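Local coordinates for protein polyisoprenyl-teichoic acid--peptidoglycan teichoic acid transferase TagV (Bacillus subtilis, PDB 6UF3) that belongs to the LytR-CpsA-Psr family of bacterial transferases, alpha/beta proteins in which helices pack against a mixed beta sheet, at residues S7-G12 and D74-T79; V30-P35 and K251-H256; M40-I45 and K217-L222; P46-V51 and N235-E240. One frame throughout, in Å; residues are numbered along the deposited sequence.

Contact 1: S7-G12 and D74-T79; sequences SILFMG and DETVET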
loop_
_atom_site.group_PDB
_atom_site.type_symbol
_atom_site.label_atom_id
_atom_site.label_comp_id
_atom_site.label_asym_id
_atom_site.label_seq_id
_atom_site.Cartn_x
_atom_site.Cartn_y
_atom_site.Cartn_z
ATOM N N SER A 7 -7.315 2.881 -10.422
ATOM C CA SER A 7 -6.292 2.370 -9.524
ATOM C C SER A 7 -6.065 3.319 -8.345
ATOM O O SER A 7 -6.339 4.515 -8.429
ATOM C CB SER A 7 -4.968 2.178 -10.274
ATOM O OG SER A 7 -4.584 3.434 -10.833
ATOM N N ILE A 8 -5.568 2.756 -7.243
ATOM C CA ILE A 8 -5.180 3.497 -6.043
ATOM C C ILE A 8 -3.760 3.089 -5.675
ATOM O O ILE A 8 -3.444 1.896 -5.632
ATOM C CB ILE A 8 -6.110 3.221 -4.849
ATOM C CG1 ILE A 8 -7.582 3.357 -5.232
ATOM C CG2 ILE A 8 -5.758 4.167 -3.683
ATOM C CD1 ILE A 8 -8.523 2.906 -4.120
ATOM N N LEU A 9 -2.901 4.074 -5.409
ATOM C CA LEU A 9 -1.601 3.816 -4.800
ATOM C C LEU A 9 -1.666 4.205 -3.329
ATOM O O LEU A 9 -1.983 5.356 -2.997
ATOM C CB LEU A 9 -0.480 4.597 -5.498
ATOM C CG LEU A 9 0.893 4.547 -4.790
ATOM C CD1 LEU A 9 1.468 3.125 -4.726
ATOM C CD2 LEU A 9 1.915 5.498 -5.474
ATOM N N PHE A 10 -1.351 3.252 -2.459
ATOM C CA PHE A 10 -1.252 3.460 -1.024
ATOM C C PHE A 10 0.218 3.602 -0.659
ATOM O O PHE A 10 1.020 2.710 -0.943
ATOM C CB PHE A 10 -1.862 2.279 -0.261
ATOM C CG PHE A 10 -3.353 2.143 -0.426
ATOM C CD1 PHE A 10 -3.881 1.401 -1.476
ATOM C CD2 PHE A 10 -4.220 2.735 0.481
ATOM C CE1 PHE A 10 -5.257 1.266 -1.628
ATOM C CE2 PHE A 10 -5.588 2.614 0.327
ATOM C CZ PHE A 10 -6.102 1.868 -0.723
ATOM N N MET A 11 0.563 4.726 -0.038
ATOM C CA MET A 11 1.923 5.045 0.381
ATOM C C MET A 11 1.947 5.132 1.900
ATOM O O MET A 11 1.167 5.887 2.496
ATOM C CB MET A 11 2.388 6.363 -0.248
ATOM C CG MET A 11 2.599 6.267 -1.751
ATOM S SD MET A 11 2.676 7.895 -2.559
ATOM C CE MET A 11 0.926 8.288 -2.670
ATOM N N GLY A 12 2.806 4.330 2.524
ATOM C CA GLY A 12 3.093 4.443 3.941
ATOM C C GLY A 12 4.480 5.042 4.137
ATOM O O GLY A 12 5.453 4.555 3.560
ATOM N N ASP A 74 4.084 13.202 -5.711
ATOM C CA ASP A 74 3.995 13.291 -7.168
ATOM C C ASP A 74 5.079 12.451 -7.834
ATOM O O ASP A 74 4.825 11.756 -8.830
ATOM C CB ASP A 74 4.119 14.750 -7.624
ATOM C CG ASP A 74 2.928 15.612 -7.227
ATOM O OD1 ASP A 74 1.909 15.077 -6.732
ATOM O OD2 ASP A 74 3.016 16.844 -7.426
ATOM N N GLU A 75 6.303 12.509 -7.301
ATOM C CA GLU A 75 7.384 11.708 -7.871
ATOM C C GLU A 75 7.148 10.220 -7.639
ATOM O O GLU A 75 7.376 9.405 -8.541
ATOM C CB GLU A 75 8.730 12.173 -7.302
ATOM C CG GLU A 75 9.943 11.446 -7.840
ATOM C CD GLU A 75 10.186 11.663 -9.326
ATOM O OE1 GLU A 75 9.713 12.662 -9.886
ATOM O OE2 GLU A 75 10.865 10.819 -9.944
ATOM N N THR A 76 6.648 9.843 -6.455
ATOM C CA THR A 76 6.359 8.428 -6.223
ATOM C C THR A 76 5.267 7.923 -7.162
ATOM O O THR A 76 5.395 6.847 -7.758
ATOM C CB THR A 76 5.938 8.198 -4.768
ATOM O OG1 THR A 76 7.027 8.532 -3.910
ATOM C CG2 THR A 76 5.607 6.739 -4.551
ATOM N N VAL A 77 4.177 8.688 -7.296
ATOM C CA VAL A 77 3.080 8.294 -8.179
ATOM C C VAL A 77 3.584 8.103 -9.600
ATOM O O VAL A 77 3.294 7.090 -10.248
ATOM C CB VAL A 77 1.939 9.321 -8.130
ATOM C CG1 VAL A 77 0.959 9.058 -9.279
ATOM C CG2 VAL A 77 1.201 9.238 -6.777
ATOM N N GLU A 78 4.354 9.061 -10.105
ATOM C CA GLU A 78 4.809 8.955 -11.487
ATOM C C GLU A 78 5.816 7.823 -11.661
ATOM O O GLU A 78 5.841 7.162 -12.707
ATOM C CB GLU A 78 5.416 10.284 -11.936
ATOM C CG GLU A 78 5.243 10.545 -13.410
ATOM C CD GLU A 78 6.046 11.748 -13.894
ATOM O OE1 GLU A 78 6.718 12.396 -13.064
ATOM O OE2 GLU A 78 6.002 12.035 -15.106
ATOM N N THR A 79 6.662 7.589 -10.657
ATOM C CA THR A 79 7.607 6.483 -10.745
ATOM C C THR A 79 6.881 5.139 -10.769
ATOM O O THR A 79 7.249 4.245 -11.542
ATOM C CB THR A 79 8.607 6.557 -9.588
ATOM O OG1 THR A 79 9.350 7.778 -9.696
ATOM C CG2 THR A 79 9.587 5.375 -9.637
#
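L9 and M11 of strand 6-13 meet T76 and V77 of helix 72-84 in an apolar helix-on-sheet contact, buried inside the alpha/beta core. The strand is an inner one, lying between strands 25-34 and 90-94. The helix lies over the face of the sheet from which L9 and M11 project, and the two segment axes stay 10.2 Å apart, running at 130° to each other. Four side chains span that gap. The CB of L9 points toward the helix, and its CG stands anti to the backbone N (chi1 171°). Its CD2 comes within 4.0 Å of both T76 CG2 and V77 CG2; the L9 and T76 side chains cross at about a right angle. M11 slides past T76 in the opposite direction, its SD 3.7 Å from T76 CG2, while its terminal CE lies 4.2 Å from V77 CG2. T76 turns its methyl to the strand, CG2 standing anti to the backbone N, while its hydroxyl makes a weak hydrogen bond to G72 O, within the helix. L28 of the adjoining strand touches both M11 and T76. No hydrogen bond or charge pair links strand to helix here, so this join rests on the fit of methyl groups and a thioether, with the T76 hydroxyl served by a partner away from the strand.

Contact 2: V30-P35 and K251-H256; sequences VVTLDP and KTLQEH
The imidazole of H256 is met at its edge by T32 and obliquely by L33 and D34. T32 OG1 lies near the ring plane and makes a 2.9 Å hydrogen bond with H256 ND1 in which either could donate. T32 O also sits in the plane, 3.2 Å from H256 CE1. L33 N and D34 CB are the oblique neighbours, the latter 3.4 Å from H256 NE2. That second ring nitrogen is hydrogen-bonded to T39 OG1, so polar partners at both nitrogens fix the rotation of the ring. CG of H256 stands anti to the backbone N (chi1 -167°), and the ring, set off to the flank of the helix at CB, ends close to the strand. Beside it, L253 CD2 packs 3.9 Å from T32 CG2, the two side chains crossing at about a right angle. A water adds a second polar link, donating to D34 OD2 at 2.7 Å and to H256 O at 2.8 Å; D34 OD2 also accepts from N37 ND2. Segment 251-256 lies in the last helix, 243-257, and its axis runs 36° from that of segment 30-34, 8.9 Å away at closest. Strand 25-34 is flanked by strands 6-13 and 39-44, and the helix reaches beyond it, H256 touching K41 and L253 touching L222.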
loop_
_atom_site.group_PDB
_atom_site.type_symbol
_atom_site.label_atom_id
_atom_site.label_comp_id
_atom_site.label_asym_id
_atom_site.label_seq_id
_atom_site.Cartn_x
_atom_site.Cartn_y
_atom_site.Cartn_z
ATOM N N VAL A 30 -0.377 -1.069 -4.648
ATOM C CA VAL A 30 -1.281 -0.655 -5.713
ATOM C C VAL A 30 -2.488 -1.582 -5.700
ATOM O O VAL A 30 -2.333 -2.807 -5.637
ATOM C CB VAL A 30 -0.581 -0.703 -7.078
ATOM C CG1 VAL A 30 -1.572 -0.504 -8.206
ATOM C CG2 VAL A 30 0.498 0.392 -7.120
ATOM N N VAL A 31 -3.684 -1.000 -5.751
ATOM C CA VAL A 31 -4.925 -1.759 -5.913
ATOM C C VAL A 31 -5.587 -1.279 -7.194
ATOM O O VAL A 31 -5.695 -0.069 -7.420
ATOM C CB VAL A 31 -5.863 -1.576 -4.705
ATOM C CG1 VAL A 31 -7.218 -2.262 -4.956
ATOM C CG2 VAL A 31 -5.214 -2.109 -3.440
ATOM N N THR A 32 -6.011 -2.212 -8.047
ATOM C CA THR A 32 -6.809 -1.863 -9.213
ATOM C C THR A 32 -8.233 -2.375 -9.000
ATOM O O THR A 32 -8.437 -3.427 -8.392
ATOM C CB THR A 32 -6.208 -2.409 -10.522
ATOM O OG1 THR A 32 -6.013 -3.824 -10.428
ATOM C CG2 THR A 32 -4.844 -1.765 -10.795
ATOM N N LEU A 33 -9.207 -1.606 -9.460
ATOM C CA LEU A 33 -10.615 -1.888 -9.193
ATOM C C LEU A 33 -11.398 -1.842 -10.495
ATOM O O LEU A 33 -11.211 -0.942 -11.324
ATOM C CB LEU A 33 -11.198 -0.880 -8.181
ATOM C CG LEU A 33 -10.582 -0.810 -6.777
ATOM C CD1 LEU A 33 -9.445 0.226 -6.717
ATOM C CD2 LEU A 33 -11.631 -0.473 -5.741
ATOM N N ASP A 34 -12.275 -2.835 -10.679
ATOM C CA ASP A 34 -13.220 -2.855 -11.789
ATOM C C ASP A 34 -14.597 -2.861 -11.138
ATOM O O ASP A 34 -15.143 -3.938 -10.815
ATOM C CB ASP A 34 -12.993 -4.068 -12.690
ATOM C CG ASP A 34 -13.886 -4.067 -13.915
ATOM O OD1 ASP A 34 -14.704 -3.135 -14.073
ATOM O OD2 ASP A 34 -13.779 -5.017 -14.718
ATOM N N PRO A 35 -15.165 -1.677 -10.862
ATOM C CA PRO A 35 -16.423 -1.629 -10.097
ATOM C C PRO A 35 -17.610 -2.211 -10.830
ATOM O O PRO A 35 -18.517 -2.757 -10.182
ATOM C CB PRO A 35 -16.617 -0.128 -9.827
ATOM C CG PRO A 35 -15.241 0.453 -9.881
ATOM C CD PRO A 35 -14.529 -0.347 -10.962
ATOM N N LYS A 251 0.634 -6.392 -18.086
ATOM C CA LYS A 251 -0.480 -6.754 -18.954
ATOM C C LYS A 251 -1.720 -7.090 -18.138
ATOM O O LYS A 251 -2.843 -6.751 -18.531
ATOM C CB LYS A 251 -0.094 -7.936 -19.847
ATOM C CG LYS A 251 0.505 -7.527 -21.186
ATOM C CD LYS A 251 0.515 -8.685 -22.168
ATOM C CE LYS A 251 1.707 -9.598 -21.931
ATOM N NZ LYS A 251 2.991 -8.960 -22.331
ATOM N N THR A 252 -1.534 -7.740 -16.993
ATOM C CA THR A 252 -2.669 -8.121 -16.156
ATOM C C THR A 252 -3.378 -6.897 -15.590
ATOM O O THR A 252 -4.614 -6.807 -15.626
ATOM C CB THR A 252 -2.187 -9.036 -15.032
ATOM O OG1 THR A 252 -1.593 -10.203 -15.616
ATOM C CG2 THR A 252 -3.355 -9.462 -14.138
ATOM N N LEU A 253 -2.605 -5.939 -15.070
ATOM C CA LEU A 253 -3.199 -4.718 -14.520
ATOM C C LEU A 253 -3.842 -3.874 -15.615
ATOM O O LEU A 253 -4.929 -3.316 -15.424
ATOM C CB LEU A 253 -2.136 -3.906 -13.778
ATOM C CG LEU A 253 -1.559 -4.568 -12.529
ATOM C CD1 LEU A 253 -0.519 -3.692 -11.869
ATOM C CD2 LEU A 253 -2.676 -4.938 -11.542
ATOM N N GLN A 254 -3.179 -3.769 -16.769
ATOM C CA GLN A 254 -3.743 -3.061 -17.914
ATOM C C GLN A 254 -5.077 -3.653 -18.338
ATOM O O GLN A 254 -6.045 -2.921 -18.581
ATOM C CB GLN A 254 -2.753 -3.103 -19.078
ATOM C CG GLN A 254 -1.561 -2.208 -18.852
ATOM C CD GLN A 254 -0.392 -2.559 -19.740
ATOM O OE1 GLN A 254 -0.460 -3.485 -20.565
ATOM N NE2 GLN A 254 0.696 -1.807 -19.594
ATOM N N GLU A 255 -5.145 -4.985 -18.453
ATOM C CA GLU A 255 -6.404 -5.621 -18.824
ATOM C C GLU A 255 -7.474 -5.356 -17.777
ATOM O O GLU A 255 -8.630 -5.080 -18.123
ATOM C CB GLU A 255 -6.196 -7.124 -19.025
ATOM N N HIS A 256 -7.109 -5.419 -16.493
ATOM C CA HIS A 256 -8.103 -5.166 -15.456
ATOM C C HIS A 256 -8.635 -3.743 -15.553
ATOM O O HIS A 256 -9.830 -3.503 -15.351
ATOM C CB HIS A 256 -7.505 -5.426 -14.076
ATOM C CG HIS A 256 -8.529 -5.482 -12.982
ATOM N ND1 HIS A 256 -8.384 -4.805 -11.789
ATOM C CD2 HIS A 256 -9.720 -6.120 -12.910
ATOM C CE1 HIS A 256 -9.434 -5.037 -11.024
ATOM N NE2 HIS A 256 -10.261 -5.831 -11.681
HETATM O O HOH W 1 -11.731 -5.210 -16.396
#

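Contact 3: M40-I45 and K217-L222; sequences MKMLSI and KKIDTL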
loop_
_atom_site.group_PDB
_atom_site.type_symbol
_atom_site.label_atom_id
_atom_site.label_comp_id
_atom_site.label_asym_id
_atom_site.label_seq_id
_atom_site.Cartn_x
_atom_site.Cartn_y
_atom_site.Cartn_z
ATOM N N MET A 40 -11.188 -6.738 -7.811
ATOM C CA MET A 40 -9.989 -6.038 -7.349
ATOM C C MET A 40 -8.739 -6.870 -7.600
ATOM O O MET A 40 -8.758 -8.097 -7.516
ATOM C CB MET A 40 -10.012 -5.748 -5.840
ATOM C CG MET A 40 -11.002 -4.724 -5.356
ATOM S SD MET A 40 -10.561 -4.253 -3.660
ATOM C CE MET A 40 -12.177 -3.741 -3.066
ATOM N N LYS A 41 -7.623 -6.173 -7.837
ATOM C CA LYS A 41 -6.302 -6.786 -7.849
ATOM C C LYS A 41 -5.390 -5.963 -6.952
ATOM O O LYS A 41 -5.651 -4.779 -6.721
ATOM C CB LYS A 41 -5.723 -6.876 -9.264
ATOM C CG LYS A 41 -6.644 -7.621 -10.211
ATOM C CD LYS A 41 -5.943 -8.078 -11.488
ATOM C CE LYS A 41 -6.931 -8.700 -12.446
ATOM N NZ LYS A 41 -7.518 -9.976 -11.944
ATOM N N MET A 42 -4.347 -6.606 -6.419
ATOM C CA MET A 42 -3.461 -5.958 -5.454
ATOM C C MET A 42 -2.020 -6.380 -5.693
ATOM O O MET A 42 -1.751 -7.543 -5.991
ATOM C CB MET A 42 -3.863 -6.290 -3.998
ATOM C CG MET A 42 -2.976 -5.578 -2.949
ATOM S SD MET A 42 -3.366 -5.953 -1.228
ATOM C CE MET A 42 -5.055 -5.358 -1.130
ATOM N N LEU A 43 -1.098 -5.421 -5.548
ATOM C CA LEU A 43 0.319 -5.658 -5.767
ATOM C C LEU A 43 1.124 -4.779 -4.815
ATOM O O LEU A 43 0.955 -3.562 -4.837
ATOM C CB LEU A 43 0.659 -5.331 -7.224
ATOM C CG LEU A 43 2.095 -5.245 -7.724
ATOM C CD1 LEU A 43 2.667 -6.644 -7.919
ATOM C CD2 LEU A 43 2.107 -4.462 -9.012
ATOM N N SER A 44 1.986 -5.372 -3.978
ATOM C CA SER A 44 2.936 -4.529 -3.249
ATOM C C SER A 44 4.231 -4.421 -4.033
ATOM O O SER A 44 4.584 -5.310 -4.804
ATOM C CB SER A 44 3.209 -5.055 -1.835
ATOM O OG SER A 44 3.760 -6.358 -1.844
ATOM N N ILE A 45 4.927 -3.308 -3.848
ATOM C CA ILE A 45 6.216 -3.086 -4.493
ATOM C C ILE A 45 7.285 -3.007 -3.410
ATOM O O ILE A 45 7.250 -2.091 -2.580
ATOM C CB ILE A 45 6.227 -1.809 -5.343
ATOM C CG1 ILE A 45 5.060 -1.805 -6.344
ATOM C CG2 ILE A 45 7.576 -1.686 -6.040
ATOM C CD1 ILE A 45 4.803 -0.422 -6.988
ATOM N N LYS A 217 -10.386 -12.320 0.277
ATOM C CA LYS A 217 -9.973 -13.549 -0.393
ATOM C C LYS A 217 -10.175 -13.450 -1.902
ATOM O O LYS A 217 -9.437 -14.077 -2.669
ATOM C CB LYS A 217 -10.730 -14.754 0.169
ATOM C CG LYS A 217 -10.345 -16.090 -0.481
ATOM C CD LYS A 217 -10.914 -17.276 0.269
ATOM C CE LYS A 217 -10.770 -18.563 -0.544
ATOM N NZ LYS A 217 -9.471 -18.581 -1.288
ATOM N N LYS A 218 -11.144 -12.648 -2.347
ATOM C CA LYS A 218 -11.438 -12.554 -3.770
ATOM C C LYS A 218 -10.463 -11.673 -4.531
ATOM O O LYS A 218 -10.485 -11.685 -5.767
ATOM C CB LYS A 218 -12.861 -12.040 -3.980
ATOM C CG LYS A 218 -13.916 -13.089 -3.613
ATOM C CD LYS A 218 -15.309 -12.507 -3.634
ATOM C CE LYS A 218 -16.347 -13.565 -3.279
ATOM N NZ LYS A 218 -17.689 -12.938 -3.187
ATOM N N ILE A 219 -9.618 -10.919 -3.830
ATOM C CA ILE A 219 -8.646 -10.062 -4.500
ATOM C C ILE A 219 -7.618 -10.930 -5.210
ATOM O O ILE A 219 -7.119 -11.914 -4.649
ATOM C CB ILE A 219 -7.962 -9.126 -3.494
ATOM C CG1 ILE A 219 -8.996 -8.233 -2.820
ATOM C CG2 ILE A 219 -6.893 -8.278 -4.208
ATOM C CD1 ILE A 219 -8.467 -7.481 -1.590
ATOM N N ASP A 220 -7.303 -10.572 -6.452
ATOM C CA ASP A 220 -6.254 -11.259 -7.202
ATOM C C ASP A 220 -4.931 -10.619 -6.815
ATOM O O ASP A 220 -4.673 -9.462 -7.165
ATOM C CB ASP A 220 -6.515 -11.151 -8.702
ATOM C CG ASP A 220 -5.481 -11.897 -9.538
ATOM O OD1 ASP A 220 -4.737 -12.737 -8.974
ATOM O OD2 ASP A 220 -5.412 -11.633 -10.764
ATOM N N THR A 221 -4.108 -11.321 -6.046
ATOM C CA THR A 221 -2.877 -10.709 -5.553
ATOM C C THR A 221 -1.729 -11.091 -6.478
ATOM O O THR A 221 -1.407 -12.273 -6.627
ATOM C CB THR A 221 -2.575 -11.097 -4.104
ATOM O OG1 THR A 221 -3.671 -10.695 -3.268
ATOM C CG2 THR A 221 -1.325 -10.368 -3.620
ATOM N N LEU A 222 -1.125 -10.077 -7.094
ATOM C CA LEU A 222 -0.002 -10.240 -8.004
ATOM C C LEU A 222 1.294 -9.975 -7.256
ATOM O O LEU A 222 1.297 -9.478 -6.130
ATOM C CB LEU A 222 -0.125 -9.294 -9.201
ATOM C CG LEU A 222 -1.482 -9.281 -9.912
ATOM C CD1 LEU A 222 -1.425 -8.388 -11.134
ATOM C CD2 LEU A 222 -1.927 -10.677 -10.311
HETATM O O HOH W 2 -11.736 -9.695 -7.362
HETATM O O HOH W 3 2.384 -8.288 -4.038
#
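Backbone hydrogen bonds join M40 and M42 to strand 220-222 in parallel register, K41 beside D220 and M42 beside T221. D220 N donates to M40 O at 3.1 Å in a nearly straight bond (172°), M42 N to D220 O, and L222 N to M42 O at 2.8 Å. A CA-H...O contact from T221 CA to M42 O adds to the ladder. The charged interaction is a salt bridge: K41 and D220 lie side by side, pointing the same way, until the lysine chain bends at its last torsion (chi4 -66°) and brings NZ to 2.9 Å from D220 OD2, at the anti lone pair. Apolar contacts centre on I219, whose CG2 lies 3.6 Å from M42 CB and whose CG1 lies 4.0 Å from M40 CB. Near the other end, L43 CD1 packs 4.1 Å from L222 CB. Water extends the pairing at both ends, one molecule linking M40 N to K218 O and another linking S44 N to L222 O. K41 and L222 face helix 243-257, whereas M42 packs against L168 of helix 158-177. This is a short parallel edge strand closing one side of a mixed sheet held between helices, as in three-layer alpha-beta-alpha folds.

Contact 4: P46-V51 and N235-E240; sequences PRDTRV and NTYYFE
D48 presents its carboxylate to the edge of the Y237 ring, the two planes standing 87° apart and OD2 lying 3.5 Å from Y237 CE2. Each group has a stronger polar partner beyond this pair: D48 OD1 forms a salt bridge with K63 NZ, and Y237 OH is hydrogen-bonded to D228 OD1. R50 meets Y238 differently. Its extended aliphatic chain crosses the ring obliquely, with CD over one face and 4.0 Å from Y238 CG, but the guanidinium is turned 75° from the ring plane, so the packing is by methylenes and not by a flat stack. Beyond the ring, R50 NH1 reaches E240 OE1 at 3.0 Å in a salt bridge. The carboxylate oxygen lies in the guanidinium plane, yet the nitrogen meets it from above the carboxylate plane. E240 starts out away from segment 46-51, and the bend at chi2 (71°) turns its CD back. The backbones behind these side chains form a single beta bridge, T49 with F239, in which F239 N donates to D48 O and R50 N to F239 O, each at 2.9 Å. It fastens a type I turn, P46 to T49, to strand 236-241 of the hairpin it forms with 226-231. Within the turn, T49 N and T49 OG1 both donate to P46 O from the same face of its plane, OG1 at 2.7 Å. F239 lies alongside T49, whose OG1 is at the ring edge, while P46 CG comes obliquely to 3.7 Å from F239 CD2.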
loop_
_atom_site.group_PDB
_atom_site.type_symbol
_atom_site.label_atom_id
_atom_site.label_comp_id
_atom_site.label_asym_id
_atom_site.label_seq_id
_atom_site.Cartn_x
_atom_site.Cartn_y
_atom_site.Cartn_z
ATOM N N PRO A 46 8.262 -3.921 -3.391
ATOM C CA PRO A 46 9.303 -3.886 -2.353
ATOM C C PRO A 46 10.030 -2.550 -2.347
ATOM O O PRO A 46 10.260 -1.955 -3.399
ATOM C CB PRO A 46 10.242 -5.033 -2.758
ATOM C CG PRO A 46 9.358 -5.983 -3.518
ATOM C CD PRO A 46 8.355 -5.129 -4.239
ATOM N N ARG A 47 10.376 -2.084 -1.139
ATOM C CA ARG A 47 10.946 -0.744 -0.981
ATOM C C ARG A 47 12.285 -0.607 -1.693
ATOM O O ARG A 47 12.671 0.503 -2.083
ATOM C CB ARG A 47 11.113 -0.413 0.504
ATOM N N ASP A 48 13.006 -1.713 -1.867
ATOM C CA ASP A 48 14.324 -1.701 -2.492
ATOM C C ASP A 48 14.281 -1.997 -3.986
ATOM O O ASP A 48 15.338 -2.210 -4.583
ATOM C CB ASP A 48 15.248 -2.703 -1.802
ATOM C CG ASP A 48 15.411 -2.425 -0.319
ATOM O OD1 ASP A 48 15.985 -1.374 0.020
ATOM O OD2 ASP A 48 14.961 -3.250 0.507
ATOM N N THR A 49 13.100 -2.000 -4.607
ATOM C CA THR A 49 13.022 -2.318 -6.028
ATOM C C THR A 49 13.823 -1.314 -6.853
ATOM O O THR A 49 13.622 -0.098 -6.753
ATOM C CB THR A 49 11.566 -2.351 -6.503
ATOM O OG1 THR A 49 10.821 -3.249 -5.682
ATOM C CG2 THR A 49 11.493 -2.857 -7.945
ATOM N N ARG A 50 14.739 -1.834 -7.666
ATOM C CA ARG A 50 15.639 -1.015 -8.479
ATOM C C ARG A 50 14.899 -0.516 -9.721
ATOM O O ARG A 50 14.519 -1.309 -10.591
ATOM C CB ARG A 50 16.877 -1.825 -8.847
ATOM C CG ARG A 50 17.963 -1.048 -9.603
ATOM C CD ARG A 50 19.265 -1.830 -9.551
ATOM N NE ARG A 50 20.303 -1.304 -10.450
ATOM C CZ ARG A 50 20.565 -1.795 -11.656
ATOM N NH1 ARG A 50 19.876 -2.829 -12.123
ATOM N NH2 ARG A 50 21.525 -1.262 -12.404
ATOM N N VAL A 51 14.700 0.803 -9.818
ATOM C CA VAL A 51 13.875 1.405 -10.862
ATOM C C VAL A 51 14.501 2.722 -11.297
ATOM O O VAL A 51 15.299 3.327 -10.578
ATOM C CB VAL A 51 12.421 1.681 -10.404
ATOM C CG1 VAL A 51 11.734 0.397 -9.952
ATOM C CG2 VAL A 51 12.405 2.743 -9.301
ATOM N N ASN A 235 28.195 -3.566 -1.059
ATOM C CA ASN A 235 27.073 -4.502 -1.085
ATOM C C ASN A 235 25.757 -3.796 -0.769
ATOM O O ASN A 235 24.994 -4.213 0.107
ATOM C CB ASN A 235 27.309 -5.674 -0.130
ATOM C CG ASN A 235 28.451 -6.562 -0.571
ATOM O OD1 ASN A 235 28.518 -6.983 -1.727
ATOM N ND2 ASN A 235 29.361 -6.853 0.351
ATOM N N THR A 236 25.494 -2.708 -1.490
ATOM C CA THR A 236 24.197 -2.056 -1.388
ATOM C C THR A 236 23.114 -3.001 -1.889
ATOM O O THR A 236 23.194 -3.504 -3.011
ATOM C CB THR A 236 24.183 -0.765 -2.204
ATOM O OG1 THR A 236 25.341 0.017 -1.884
ATOM C CG2 THR A 236 22.922 0.038 -1.915
ATOM N N TYR A 237 22.099 -3.247 -1.057
ATOM C CA TYR A 237 21.061 -4.201 -1.423
ATOM C C TYR A 237 20.010 -3.554 -2.315
ATOM O O TYR A 237 19.460 -2.498 -1.983
ATOM C CB TYR A 237 20.379 -4.791 -0.185
ATOM C CG TYR A 237 19.181 -5.640 -0.556
ATOM C CD1 TYR A 237 19.348 -6.955 -0.968
ATOM C CD2 TYR A 237 17.887 -5.121 -0.520
ATOM C CE1 TYR A 237 18.276 -7.734 -1.326
ATOM C CE2 TYR A 237 16.797 -5.898 -0.889
ATOM C CZ TYR A 237 17.003 -7.208 -1.292
ATOM O OH TYR A 237 15.935 -8.002 -1.658
ATOM N N TYR A 238 19.698 -4.223 -3.422
ATOM C CA TYR A 238 18.581 -3.882 -4.285
ATOM C C TYR A 238 17.740 -5.122 -4.543
ATOM O O TYR A 238 18.235 -6.249 -4.504
ATOM C CB TYR A 238 19.044 -3.343 -5.629
ATOM C CG TYR A 238 19.733 -2.013 -5.553
ATOM C CD1 TYR A 238 21.100 -1.930 -5.329
ATOM C CD2 TYR A 238 19.014 -0.836 -5.719
ATOM C CE1 TYR A 238 21.735 -0.705 -5.268
ATOM C CE2 TYR A 238 19.638 0.390 -5.654
ATOM C CZ TYR A 238 20.993 0.449 -5.430
ATOM O OH TYR A 238 21.613 1.674 -5.370
ATOM N N PHE A 239 16.464 -4.903 -4.833
ATOM C CA PHE A 239 15.605 -5.953 -5.366
ATOM C C PHE A 239 15.453 -5.719 -6.860
ATOM O O PHE A 239 14.826 -4.740 -7.281
ATOM C CB PHE A 239 14.245 -5.963 -4.675
ATOM C CG PHE A 239 13.372 -7.115 -5.089
ATOM C CD1 PHE A 239 13.751 -8.415 -4.818
ATOM C CD2 PHE A 239 12.167 -6.893 -5.736
ATOM C CE1 PHE A 239 12.950 -9.489 -5.190
ATOM C CE2 PHE A 239 11.351 -7.971 -6.110
ATOM C CZ PHE A 239 11.744 -9.260 -5.830
ATOM N N GLU A 240 16.034 -6.605 -7.670
ATOM C CA GLU A 240 15.990 -6.428 -9.112
ATOM C C GLU A 240 14.761 -7.132 -9.668
ATOM O O GLU A 240 14.655 -8.359 -9.533
ATOM C CB GLU A 240 17.253 -6.970 -9.763
ATOM C CG GLU A 240 17.258 -6.872 -11.278
ATOM C CD GLU A 240 17.393 -5.458 -11.808
ATOM O OE1 GLU A 240 17.676 -4.523 -11.019
ATOM O OE2 GLU A 240 17.210 -5.291 -13.032
HETATM O O HOH W 4 16.307 -2.665 -12.697
#

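From the N terminus, contact 1 closes the first loop, bringing helix 72-84 back to strand 6-13. Contact 2 closes the longest, from strand 25-34 to the last helix, and contacts 3 and 4 both nest inside it. Those two cross each other: segments 40-45 and 46-51 adjoin in sequence, but their partners follow in the same order, 217-222 before 235-240. Contact 1 crosses all three. Strand pairing joins contacts 1, 2 and 3 through one sheet, with a probable hydrogen bond from I8 N to V31 O and another from T32 N to K41 O. Contact 4 ties in the outlying hairpin and touches contact 1 where V51 packs on T79.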